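Serine/threonine-protein acetyltransferase HopZ1a (Pseudomonas syringae pv. syringae, PDB 5KLP) acetylates host proteins, tubulin among them, from acetyl-CoA, with inositol hexakisphosphate as cofactor, and so impairs the host microtubule network and immunity. Local coordinates at residues Leu330-Ile333 and Lys334-Leu337. The protein carries 10 engineered substitutions. Residues are numbered along the deposited sequence; the frame is centred on the assembly and turned at random.
Sequences LQEI and KRVL. With IHP (inositol hexakisphosphate), chain D.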
ATOM      1  N   LEU A 330      -8.616 -12.512  -0.387  1.00 19.09           N
ATOM      2  CA  LEU A 330      -9.597 -13.445  -0.932  1.00 23.14           C
ATOM      3  C   LEU A 330     -10.201 -12.892  -2.229  1.00 23.89           C
ATOM      4  O   LEU A 330     -10.407 -13.618  -3.200  1.00 22.52           O
ATOM      5  CB  LEU A 330     -10.699 -13.712   0.098  1.00 21.14           C
ATOM      6  CG  LEU A 330     -10.211 -14.280   1.442  1.00 23.33           C
ATOM      7  CD1 LEU A 330     -11.381 -14.543   2.377  1.00 24.85           C
ATOM      8  CD2 LEU A 330      -9.400 -15.559   1.247  1.00 26.20           C
ATOM      9  N   GLN A 331     -10.495 -11.597  -2.226  1.00 20.01           N
ATOM     10  CA  GLN A 331     -11.032 -10.920  -3.398  1.00 27.18           C
ATOM     11  C   GLN A 331     -10.076 -10.995  -4.586  1.00 25.24           C
ATOM     12  O   GLN A 331     -10.497 -11.254  -5.723  1.00 21.90           O
ATOM     13  CB  GLN A 331     -11.333  -9.459  -3.063  1.00 20.67           C
ATOM     14  CG  GLN A 331     -11.554  -8.585  -4.268  1.00 26.85           C
ATOM     15  CD  GLN A 331     -11.669  -7.118  -3.887  1.00 30.17           C
ATOM     16  OE1 GLN A 331     -12.693  -6.678  -3.360  1.00 23.61           O
ATOM     17  NE2 GLN A 331     -10.593  -6.363  -4.111  1.00 19.47           N
ATOM     18  N   GLU A 332      -8.788 -10.780  -4.322  1.00 20.25           N
ATOM     19  CA  GLU A 332      -7.791 -10.787  -5.389  1.00 20.12           C
ATOM     20  C   GLU A 332      -7.587 -12.184  -5.985  1.00 19.96           C
ATOM     21  O   GLU A 332      -7.471 -12.336  -7.194  1.00 21.38           O
ATOM     22  CB  GLU A 332      -6.473 -10.236  -4.873  1.00 18.58           C
ATOM     23  CG  GLU A 332      -6.591  -8.776  -4.492  1.00 22.03           C
ATOM     24  CD  GLU A 332      -7.226  -7.969  -5.606  1.00 30.17           C
ATOM     25  OE1 GLU A 332      -6.501  -7.664  -6.583  1.00 24.95           O
ATOM     26  OE2 GLU A 332      -8.440  -7.656  -5.514  1.00 26.76           O
ATOM     27  N   ILE A 333      -7.544 -13.193  -5.126  1.00 19.03           N
ATOM     28  CA  ILE A 333      -7.372 -14.574  -5.589  1.00 21.54           C
ATOM     29  C   ILE A 333      -8.572 -14.981  -6.430  1.00 23.90           C
ATOM     30  O   ILE A 333      -8.424 -15.555  -7.523  1.00 22.86           O
ATOM     31  CB  ILE A 333      -7.181 -15.520  -4.400  1.00 23.04           C
ATOM     32  CG1 ILE A 333      -5.903 -15.134  -3.649  1.00 23.45           C
ATOM     33  CG2 ILE A 333      -7.135 -16.978  -4.856  1.00 26.89           C
ATOM     34  CD1 ILE A 333      -5.671 -15.919  -2.393  1.00 22.56           C
ATOM     35  N   LYS A 334      -9.759 -14.624  -5.947  1.00 22.47           N
ATOM     36  CA  LYS A 334     -10.987 -14.835  -6.707  1.00 26.32           C
ATOM     37  C   LYS A 334     -10.906 -14.174  -8.093  1.00 22.44           C
ATOM     38  O   LYS A 334     -11.243 -14.785  -9.102  1.00 26.07           O
ATOM     39  CB  LYS A 334     -12.190 -14.288  -5.934  1.00 25.74           C
ATOM     40  CG  LYS A 334     -13.543 -14.537  -6.595  1.00 33.63           C
ATOM     41  CD  LYS A 334     -14.617 -13.659  -5.957  1.00 44.41           C
ATOM     42  CE  LYS A 334     -15.936 -13.737  -6.713  1.00 57.39           C
ATOM     43  NZ  LYS A 334     -17.063 -13.129  -5.942  1.00 64.57           N
ATOM     44  N   ARG A 335     -10.441 -12.935  -8.152  1.00 22.22           N
ATOM     45  CA  ARG A 335     -10.314 -12.276  -9.444  1.00 26.10           C
ATOM     46  C   ARG A 335      -9.353 -13.034 -10.366  1.00 25.64           C
ATOM     47  O   ARG A 335      -9.605 -13.162 -11.563  1.00 24.83           O
ATOM     48  CB  ARG A 335      -9.876 -10.834  -9.254  1.00 21.28           C
ATOM     49  CG  ARG A 335     -11.019  -9.948  -8.783  1.00 25.51           C
ATOM     50  CD  ARG A 335     -10.524  -8.555  -8.371  1.00 21.17           C
ATOM     51  NE  ARG A 335     -11.633  -7.762  -7.863  1.00 21.85           N
ATOM     52  CZ  ARG A 335     -11.509  -6.532  -7.375  1.00 31.49           C
ATOM     53  NH1 ARG A 335     -10.321  -5.942  -7.352  1.00 20.58           N
ATOM     54  NH2 ARG A 335     -12.580  -5.895  -6.923  1.00 22.34           N
ATOM     55  N   VAL A 336      -8.256 -13.539  -9.809  1.00 22.58           N
ATOM     56  CA  VAL A 336      -7.313 -14.312 -10.616  1.00 24.31           C
ATOM     57  C   VAL A 336      -7.947 -15.615 -11.108  1.00 28.17           C
ATOM     58  O   VAL A 336      -7.906 -15.922 -12.307  1.00 28.00           O
ATOM     59  CB  VAL A 336      -6.039 -14.630  -9.840  1.00 24.21           C
ATOM     60  CG1 VAL A 336      -5.166 -15.579 -10.649  1.00 25.98           C
ATOM     61  CG2 VAL A 336      -5.286 -13.346  -9.548  1.00 25.68           C
ATOM     62  N   LEU A 337      -8.573 -16.356 -10.196  1.00 25.22           N
ATOM     63  CA  LEU A 337      -9.132 -17.661 -10.547  1.00 29.39           C
ATOM     64  C   LEU A 337     -10.318 -17.508 -11.489  1.00 28.75           C
ATOM     65  O   LEU A 337     -10.581 -18.387 -12.325  1.00 26.60           O
ATOM     66  CB  LEU A 337      -9.533 -18.444  -9.292  1.00 31.15           C
ATOM     67  CG  LEU A 337      -8.346 -18.921  -8.453  1.00 26.68           C
ATOM     68  CD1 LEU A 337      -8.819 -19.679  -7.214  1.00 29.60           C
ATOM     69  CD2 LEU A 337      -7.396 -19.783  -9.297  1.00 28.38           C
TER
HETATM   70  C1  IHP D 401     -14.474  -3.762  -5.447  1.00 32.19           C
HETATM   71  C2  IHP D 401     -13.356  -3.517  -4.336  1.00 29.30           C
HETATM   72  C3  IHP D 401     -13.619  -3.736  -2.798  1.00 41.92           C
HETATM   73  C4  IHP D 401     -15.133  -4.114  -2.446  1.00 35.79           C
HETATM   74  C5  IHP D 401     -16.211  -3.772  -3.458  1.00 35.34           C
HETATM   75  C6  IHP D 401     -15.744  -4.406  -4.762  1.00 41.40           C
HETATM   76  O11 IHP D 401     -14.730  -2.691  -6.154  1.00 41.17           O
HETATM   77  P1  IHP D 401     -14.624  -2.409  -7.821  1.00 32.60           P
HETATM   78  O21 IHP D 401     -14.089  -1.002  -8.075  1.00 42.79           O
HETATM   79  O31 IHP D 401     -16.015  -2.518  -8.454  1.00 48.03           O
HETATM   80  O41 IHP D 401     -13.721  -3.374  -8.571  1.00 36.45           O
HETATM   81  O12 IHP D 401     -12.639  -2.359  -4.539  1.00 22.03           O
HETATM   82  P2  IHP D 401     -10.999  -2.522  -4.880  1.00 23.28           P
HETATM   83  O22 IHP D 401     -10.816  -3.352  -6.169  1.00 22.89           O
HETATM   84  O32 IHP D 401     -10.249  -1.195  -5.043  1.00 22.79           O
HETATM   85  O42 IHP D 401     -10.344  -3.361  -3.756  1.00 18.87           O
HETATM   86  O13 IHP D 401     -13.269  -2.652  -2.227  1.00 45.75           O
HETATM   87  P3  IHP D 401     -12.120  -2.199  -1.081  1.00 22.02           P
HETATM   88  O23 IHP D 401     -10.643  -2.447  -1.391  1.00 21.35           O
HETATM   89  O33 IHP D 401     -12.419  -0.709  -1.230  1.00 18.70           O
HETATM   90  O43 IHP D 401     -12.421  -2.687   0.333  1.00 19.28           O
HETATM   91  O14 IHP D 401     -15.492  -3.659  -1.237  1.00 25.15           O
HETATM   92  P4  IHP D 401     -15.479  -4.583   0.095  1.00 26.68           P
HETATM   93  O24 IHP D 401     -14.066  -4.740   0.658  1.00 24.27           O
HETATM   94  O34 IHP D 401     -16.411  -4.027   1.192  1.00 27.00           O
HETATM   95  O44 IHP D 401     -15.992  -5.999  -0.224  1.00 29.35           O
HETATM   96  O15 IHP D 401     -16.597  -2.488  -3.513  1.00 36.84           O
HETATM   97  P5  IHP D 401     -18.143  -1.950  -3.032  1.00 40.09           P
HETATM   98  O25 IHP D 401     -18.880  -3.044  -2.252  1.00 37.03           O
HETATM   99  O35 IHP D 401     -18.031  -0.710  -2.103  1.00 28.82           O
HETATM  100  O45 IHP D 401     -19.025  -1.564  -4.224  1.00 43.87           O
HETATM  101  O16 IHP D 401     -16.752  -4.489  -5.628  1.00 55.05           O
HETATM  102  P6  IHP D 401     -16.972  -5.710  -6.693  1.00 40.23           P
HETATM  103  O26 IHP D 401     -16.551  -7.040  -6.070  1.00 44.34           O
HETATM  104  O36 IHP D 401     -18.444  -5.813  -7.132  1.00 54.26           O
HETATM  105  O46 IHP D 401     -16.141  -5.482  -7.961  1.00 42.01           O
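Gln331 and Arg335, one turn apart on helix 324-340, run side by side toward the inositol hexakisphosphate, the amide stacked on one face of the guanidinium with the planes 14° apart. Gln331 NE2 sits over the rim of that face, 3.3 Å from Arg335 NH1; as two donors they do not bond. NE2 gives one hydrogen bond to Glu332 OE2 (2.9 Å), lying in the amide plane, and another to O42 of the ligand (3.0 Å). These two bonds fix the rotation of the amide. At the guanidinium edge, O22 of the same phosphate group takes a fork from Arg335, at 2.9 Å from NH1 and 3.2 Å from NH2. Glu332, bent at chi2 (-50°), brings OE2 to 3.1 Å from Arg335 NH1, but well out of the guanidinium plane, so this salt bridge is one of charge alone; Glu76 of helix 61-79 pairs with NH1 as well. Ile333 CG2 and Leu337 CD1 meet lightly at 4.0 Å, covered by helices 40-53 and 21-36 respectively. The loose side is that of partly exposed Lys334, which stretches away, its amine in a weak, long ion pair with Asp29. The carboxylates of Glu332 and Glu76 beside the guanidinium probably favour its positive charge, consistent with Gln331 and Arg335 being held to grip one phosphate through NE2, NH1 and NH2.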